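Local coordinates for peptide ABC transporter, peptide-binding protein (Thermus thermophilus, PDB 2D5W) that binds short peptides, here a pentapeptide, and probably delivers them to an ABC transporter for uptake into the cell, at residues K325-I331 with E540-L545; D307-F311 with I503-R507. The contacts are given in a common frame with arbitrary orientation. Residues are numbered along the deposited sequence.

Overall arrangement
Following the chain from the N terminus, strand 293-308 runs into D307-F311, the first half of interaction 2, and helix 325-333 then supplies K325-I331 for interaction 1. Almost two hundred residues after F311, the loop I503-R507 closes interaction 2; helix 524-541 and the turn into strand 544-557 then close interaction 1. The segments therefore alternate, and the two closures cross rather than nest. Their centres lie about 11 Å apart, and both reach one mixed sheet, in which strands 293-308 and 544-557 are antiparallel neighbours. They also touch: K310 NZ lies 2.9 Å from P543 O, a probable hydrogen bond, while W506 packs on P543 and E541.

Interaction 1 of 2, residues K325-I331 with E540-L545; sequences KRTRQAI and EELPAL
A salt bridge, K325 NZ to E540 OE1 at 2.7 Å, and a carbonyl-binding arginine join helix 325-333 to the C-terminal end of helix 524-541 and the turn after it in this periplasmic-binding-protein fold. K325 (chi1 p, then all t) extends to reach E540, whose OE2 also pairs with K368. R328 (m, t, m, chi4 -90°) presents its guanidinium edge to the turn: NH1 and NE donate to E541 O at 2.8 and 3.1 Å, and NE also makes a weak bond to L542 O at 2.9 Å. Arginine suits this place: its several N-H groups serve adjacent carbonyls. E541 is the last helical residue; L542, next, has positive phi (46/60). Q329 NE2 adds a weak bond to E540 O (3.0 Å). In CA register, K325 faces E541 (5.4 Å) and R328 L542 (6.3 Å). Van der Waals packing follows: L542 CD1 lies 3.7 Å from Q329 CA, L545 CD2 3.7 Å from R328 O, and I331 CG2 makes apolar contact with L545 CD1 at 3.6 Å.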
loop_
_atom_site.group_PDB
_atom_site.type_symbol
_atom_site.label_atom_id
_atom_site.label_comp_id
_atom_site.label_asym_id
_atom_site.label_seq_id
_atom_site.Cartn_x
_atom_site.Cartn_y
_atom_site.Cartn_z
ATOM N N LYS A 325 -2.572 -26.608 -3.061
ATOM C CA LYS A 325 -2.028 -25.890 -4.208
ATOM C C LYS A 325 -2.659 -26.315 -5.531
ATOM O O LYS A 325 -2.747 -25.512 -6.455
ATOM C CB LYS A 325 -0.504 -26.046 -4.291
ATOM C CG LYS A 325 -0.006 -27.415 -4.724
ATOM C CD LYS A 325 1.510 -27.400 -4.897
ATOM C CE LYS A 325 2.038 -28.767 -5.300
ATOM N NZ LYS A 325 3.523 -28.768 -5.421
ATOM N N ARG A 326 -3.094 -27.568 -5.629
ATOM C CA ARG A 326 -3.708 -28.041 -6.866
ATOM C C ARG A 326 -4.960 -27.239 -7.213
ATOM O O ARG A 326 -5.238 -26.987 -8.385
ATOM C CB ARG A 326 -4.049 -29.531 -6.755
ATOM C CG ARG A 326 -2.829 -30.447 -6.739
ATOM C CD ARG A 326 -3.223 -31.896 -6.485
ATOM N NE ARG A 326 -3.771 -32.072 -5.144
ATOM C CZ ARG A 326 -4.366 -33.180 -4.714
ATOM N NH1 ARG A 326 -4.831 -33.239 -3.474
ATOM N NH2 ARG A 326 -4.503 -34.223 -5.523
ATOM N N THR A 327 -5.707 -26.830 -6.196
ATOM C CA THR A 327 -6.919 -26.049 -6.417
ATOM C C THR A 327 -6.570 -24.663 -6.949
ATOM O O THR A 327 -7.229 -24.143 -7.850
ATOM C CB THR A 327 -7.709 -25.876 -5.111
ATOM O OG1 THR A 327 -7.925 -27.161 -4.519
ATOM C CG2 THR A 327 -9.053 -25.213 -5.380
ATOM N N ARG A 328 -5.524 -24.069 -6.384
ATOM C CA ARG A 328 -5.097 -22.740 -6.790
ATOM C C ARG A 328 -4.516 -22.775 -8.203
ATOM O O ARG A 328 -4.747 -21.862 -9.001
ATOM C CB ARG A 328 -4.103 -22.191 -5.760
ATOM C CG ARG A 328 -4.702 -22.202 -4.350
ATOM C CD ARG A 328 -3.886 -21.408 -3.348
ATOM N NE ARG A 328 -2.557 -21.958 -3.093
ATOM C CZ ARG A 328 -2.267 -22.845 -2.146
ATOM N NH1 ARG A 328 -1.018 -23.269 -2.002
ATOM N NH2 ARG A 328 -3.212 -23.314 -1.343
ATOM N N GLN A 329 -3.785 -23.839 -8.519
ATOM C CA GLN A 329 -3.218 -23.998 -9.853
ATOM C C GLN A 329 -4.357 -24.182 -10.862
ATOM O O GLN A 329 -4.317 -23.632 -11.963
ATOM C CB GLN A 329 -2.292 -25.214 -9.895
ATOM C CG GLN A 329 -1.107 -25.120 -8.949
ATOM C CD GLN A 329 -0.275 -26.384 -8.940
ATOM O OE1 GLN A 329 -0.800 -27.481 -9.109
ATOM N NE2 GLN A 329 1.026 -26.238 -8.726
ATOM N N ALA A 330 -5.377 -24.950 -10.479
ATOM C CA ALA A 330 -6.518 -25.191 -11.357
ATOM C C ALA A 330 -7.219 -23.879 -11.684
ATOM O O ALA A 330 -7.528 -23.600 -12.844
ATOM C CB ALA A 330 -7.498 -26.156 -10.692
ATOM N N ILE A 331 -7.477 -23.074 -10.661
ATOM C CA ILE A 331 -8.143 -21.801 -10.882
ATOM C C ILE A 331 -7.326 -20.915 -11.817
ATOM O O ILE A 331 -7.875 -20.319 -12.743
ATOM C CB ILE A 331 -8.397 -21.056 -9.548
ATOM C CG1 ILE A 331 -9.420 -21.831 -8.708
ATOM C CG2 ILE A 331 -8.909 -19.639 -9.824
ATOM C CD1 ILE A 331 -9.612 -21.284 -7.301
ATOM N N GLU A 540 5.290 -22.173 -7.608
ATOM C CA GLU A 540 4.811 -23.550 -7.583
ATOM C C GLU A 540 3.596 -23.687 -6.671
ATOM O O GLU A 540 2.673 -24.446 -6.966
ATOM C CB GLU A 540 5.912 -24.499 -7.101
ATOM C CG GLU A 540 5.413 -25.917 -6.813
ATOM C CD GLU A 540 4.735 -26.573 -8.011
ATOM O OE1 GLU A 540 3.964 -27.535 -7.805
ATOM O OE2 GLU A 540 4.973 -26.139 -9.157
ATOM N N GLU A 541 3.593 -22.933 -5.575
ATOM C CA GLU A 541 2.520 -22.998 -4.587
ATOM C C GLU A 541 1.337 -22.048 -4.806
ATOM O O GLU A 541 0.241 -22.301 -4.301
ATOM C CB GLU A 541 3.115 -22.755 -3.199
ATOM C CG GLU A 541 4.276 -23.681 -2.859
ATOM C CD GLU A 541 3.853 -24.856 -2.004
ATOM O OE1 GLU A 541 2.895 -25.561 -2.382
ATOM O OE2 GLU A 541 4.483 -25.074 -0.948
ATOM N N LEU A 542 1.561 -20.960 -5.538
ATOM C CA LEU A 542 0.513 -19.972 -5.810
ATOM C C LEU A 542 -0.317 -19.565 -4.588
ATOM O O LEU A 542 -1.540 -19.739 -4.566
ATOM C CB LEU A 542 -0.428 -20.474 -6.910
ATOM C CG LEU A 542 0.150 -20.634 -8.317
ATOM C CD1 LEU A 542 -0.931 -21.201 -9.224
ATOM C CD2 LEU A 542 0.652 -19.294 -8.844
ATOM N N PRO A 543 0.334 -19.016 -3.548
ATOM C CA PRO A 543 -0.430 -18.605 -2.362
ATOM C C PRO A 543 -1.455 -17.528 -2.729
ATOM O O PRO A 543 -2.460 -17.349 -2.045
ATOM C CB PRO A 543 0.651 -18.114 -1.400
ATOM C CG PRO A 543 1.772 -17.698 -2.306
ATOM C CD PRO A 543 1.775 -18.763 -3.371
ATOM N N ALA A 544 -1.173 -16.808 -3.810
ATOM C CA ALA A 544 -2.074 -15.794 -4.350
ATOM C C ALA A 544 -1.962 -15.975 -5.859
ATOM O O ALA A 544 -0.975 -16.531 -6.344
ATOM C CB ALA A 544 -1.632 -14.390 -3.950
ATOM N N LEU A 545 -2.966 -15.525 -6.603
ATOM C CA LEU A 545 -2.939 -15.667 -8.051
ATOM C C LEU A 545 -2.474 -14.363 -8.678
ATOM O O LEU A 545 -3.140 -13.334 -8.557
ATOM C CB LEU A 545 -4.331 -16.031 -8.575
ATOM C CG LEU A 545 -5.029 -17.199 -7.869
ATOM C CD1 LEU A 545 -6.358 -17.487 -8.550
ATOM C CD2 LEU A 545 -4.142 -18.434 -7.903
#

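Interaction 2 of 2, residues D307-F311 with I503-R507; sequences DINKF and IGGWR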
loop_
_atom_site.group_PDB
_atom_site.type_symbol
_atom_site.label_atom_id
_atom_site.label_comp_id
_atom_site.label_asym_id
_atom_site.label_seq_id
_atom_site.Cartn_x
_atom_site.Cartn_y
_atom_site.Cartn_z
ATOM N N ASP A 307 -5.977 -12.666 -3.939
ATOM C CA ASP A 307 -5.609 -13.380 -2.734
ATOM C C ASP A 307 -6.620 -14.497 -2.526
ATOM O O ASP A 307 -7.764 -14.419 -2.989
ATOM C CB ASP A 307 -5.567 -12.435 -1.535
ATOM C CG ASP A 307 -4.239 -11.722 -1.426
ATOM O OD1 ASP A 307 -4.218 -10.476 -1.500
ATOM O OD2 ASP A 307 -3.207 -12.418 -1.280
ATOM N N ILE A 308 -6.172 -15.539 -1.835
ATOM C CA ILE A 308 -6.973 -16.727 -1.578
ATOM C C ILE A 308 -6.942 -17.059 -0.094
ATOM O O ILE A 308 -5.865 -17.184 0.489
ATOM C CB ILE A 308 -6.388 -17.940 -2.338
ATOM C CG1 ILE A 308 -6.289 -17.632 -3.837
ATOM C CG2 ILE A 308 -7.220 -19.184 -2.066
ATOM C CD1 ILE A 308 -7.613 -17.492 -4.541
ATOM N N ASN A 309 -8.112 -17.196 0.518
ATOM C CA ASN A 309 -8.169 -17.543 1.931
ATOM C C ASN A 309 -7.745 -19.007 2.066
ATOM O O ASN A 309 -8.392 -19.893 1.508
ATOM C CB ASN A 309 -9.590 -17.374 2.465
ATOM C CG ASN A 309 -9.671 -17.576 3.963
ATOM O OD1 ASN A 309 -8.877 -18.317 4.537
ATOM N ND2 ASN A 309 -10.638 -16.932 4.604
ATOM N N LYS A 310 -6.658 -19.257 2.792
ATOM C CA LYS A 310 -6.164 -20.617 2.980
ATOM C C LYS A 310 -6.229 -21.051 4.441
ATOM O O LYS A 310 -5.592 -22.036 4.832
ATOM C CB LYS A 310 -4.726 -20.720 2.462
ATOM C CG LYS A 310 -4.594 -20.418 0.973
ATOM C CD LYS A 310 -3.136 -20.340 0.529
ATOM C CE LYS A 310 -2.409 -19.153 1.154
ATOM N NZ LYS A 310 -2.985 -17.841 0.729
ATOM N N PHE A 311 -6.995 -20.322 5.248
ATOM C CA PHE A 311 -7.129 -20.658 6.665
ATOM C C PHE A 311 -8.031 -21.867 6.853
ATOM O O PHE A 311 -9.237 -21.801 6.619
ATOM C CB PHE A 311 -7.687 -19.476 7.457
ATOM C CG PHE A 311 -6.721 -18.340 7.607
ATOM C CD1 PHE A 311 -6.739 -17.264 6.724
ATOM C CD2 PHE A 311 -5.779 -18.353 8.627
ATOM C CE1 PHE A 311 -5.832 -16.218 6.860
ATOM C CE2 PHE A 311 -4.868 -17.313 8.770
ATOM C CZ PHE A 311 -4.894 -16.243 7.887
ATOM N N ILE A 503 -2.235 -11.846 4.490
ATOM C CA ILE A 503 -3.672 -11.936 4.699
ATOM C C ILE A 503 -4.355 -13.236 4.305
ATOM O O ILE A 503 -5.440 -13.530 4.802
ATOM C CB ILE A 503 -4.386 -10.735 4.016
ATOM C CG1 ILE A 503 -4.113 -10.733 2.507
ATOM C CG2 ILE A 503 -3.885 -9.422 4.631
ATOM C CD1 ILE A 503 -4.800 -11.823 1.735
ATOM N N GLY A 504 -3.720 -13.999 3.419
ATOM C CA GLY A 504 -4.272 -15.269 2.971
ATOM C C GLY A 504 -3.820 -16.471 3.788
ATOM O O GLY A 504 -4.254 -17.595 3.527
ATOM N N GLY A 505 -2.924 -16.245 4.748
ATOM C CA GLY A 505 -2.455 -17.313 5.621
ATOM C C GLY A 505 -1.540 -18.390 5.064
ATOM O O GLY A 505 -1.660 -19.553 5.441
ATOM N N TRP A 506 -0.613 -18.021 4.191
ATOM C CA TRP A 506 0.309 -18.995 3.615
ATOM C C TRP A 506 1.500 -19.255 4.522
ATOM O O TRP A 506 1.960 -18.367 5.238
ATOM C CB TRP A 506 0.836 -18.493 2.270
ATOM C CG TRP A 506 1.615 -19.521 1.482
ATOM C CD1 TRP A 506 1.188 -20.768 1.111
ATOM C CD2 TRP A 506 2.908 -19.348 0.885
ATOM N NE1 TRP A 506 2.128 -21.374 0.312
ATOM C CE2 TRP A 506 3.194 -20.526 0.156
ATOM C CE3 TRP A 506 3.850 -18.311 0.890
ATOM C CZ2 TRP A 506 4.383 -20.695 -0.562
ATOM C CZ3 TRP A 506 5.033 -18.477 0.174
ATOM C CH2 TRP A 506 5.287 -19.663 -0.543
ATOM N N ARG A 507 1.990 -20.489 4.492
ATOM C CA ARG A 507 3.174 -20.849 5.254
ATOM C C ARG A 507 4.040 -21.816 4.465
ATOM O O ARG A 507 3.588 -22.888 4.062
ATOM C CB ARG A 507 2.835 -21.484 6.606
ATOM C CG ARG A 507 4.101 -21.959 7.324
ATOM C CD ARG A 507 3.871 -22.415 8.751
ATOM N NE ARG A 507 5.130 -22.847 9.355
ATOM C CZ ARG A 507 5.279 -23.162 10.637
ATOM N NH1 ARG A 507 6.465 -23.544 11.091
ATOM N NH2 ARG A 507 4.246 -23.091 11.462
HETATM O O HOH W 1 -1.992 -13.160 1.226
#
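At the end of strand 293-308, the CA-to-CB bond of D307 points toward the loop I503-R507, and D307 CG lies 3.2 Å from I503 CD1. One water joins D307 OD2 to G504 N, 2.9 Å from each, donating to the carboxylate and accepting from the amide; OD1 accepts from H305. The CA-to-CB bond of I308 points away, but its carbonyl serves the lysine two residues on. N309 OD1 accepts from F311 N at 2.8 Å, an Asx turn just where the chain leaves the strand. K310 N donates to G504 O at 3.0 Å, and the curled side chain brings NZ to P543 O, just beyond helix 524-541, to I308 O at 3.0 Å and, weakly, to G504 O at 3.1 Å. K310 CE also packs on W506 CB at 3.5 Å. F311 lays a ring face over G505 CA, 3.5 Å from CZ. Glycine fits both positions: a CB on G504 would collide with K310 NZ and I308 O, and one on G505, where phi is positive, with F311 CZ. The buried lysine ammonium thus finds backbone carbonyls from three parts of the chain, G504 only weakly, with no salt bridge between the segments.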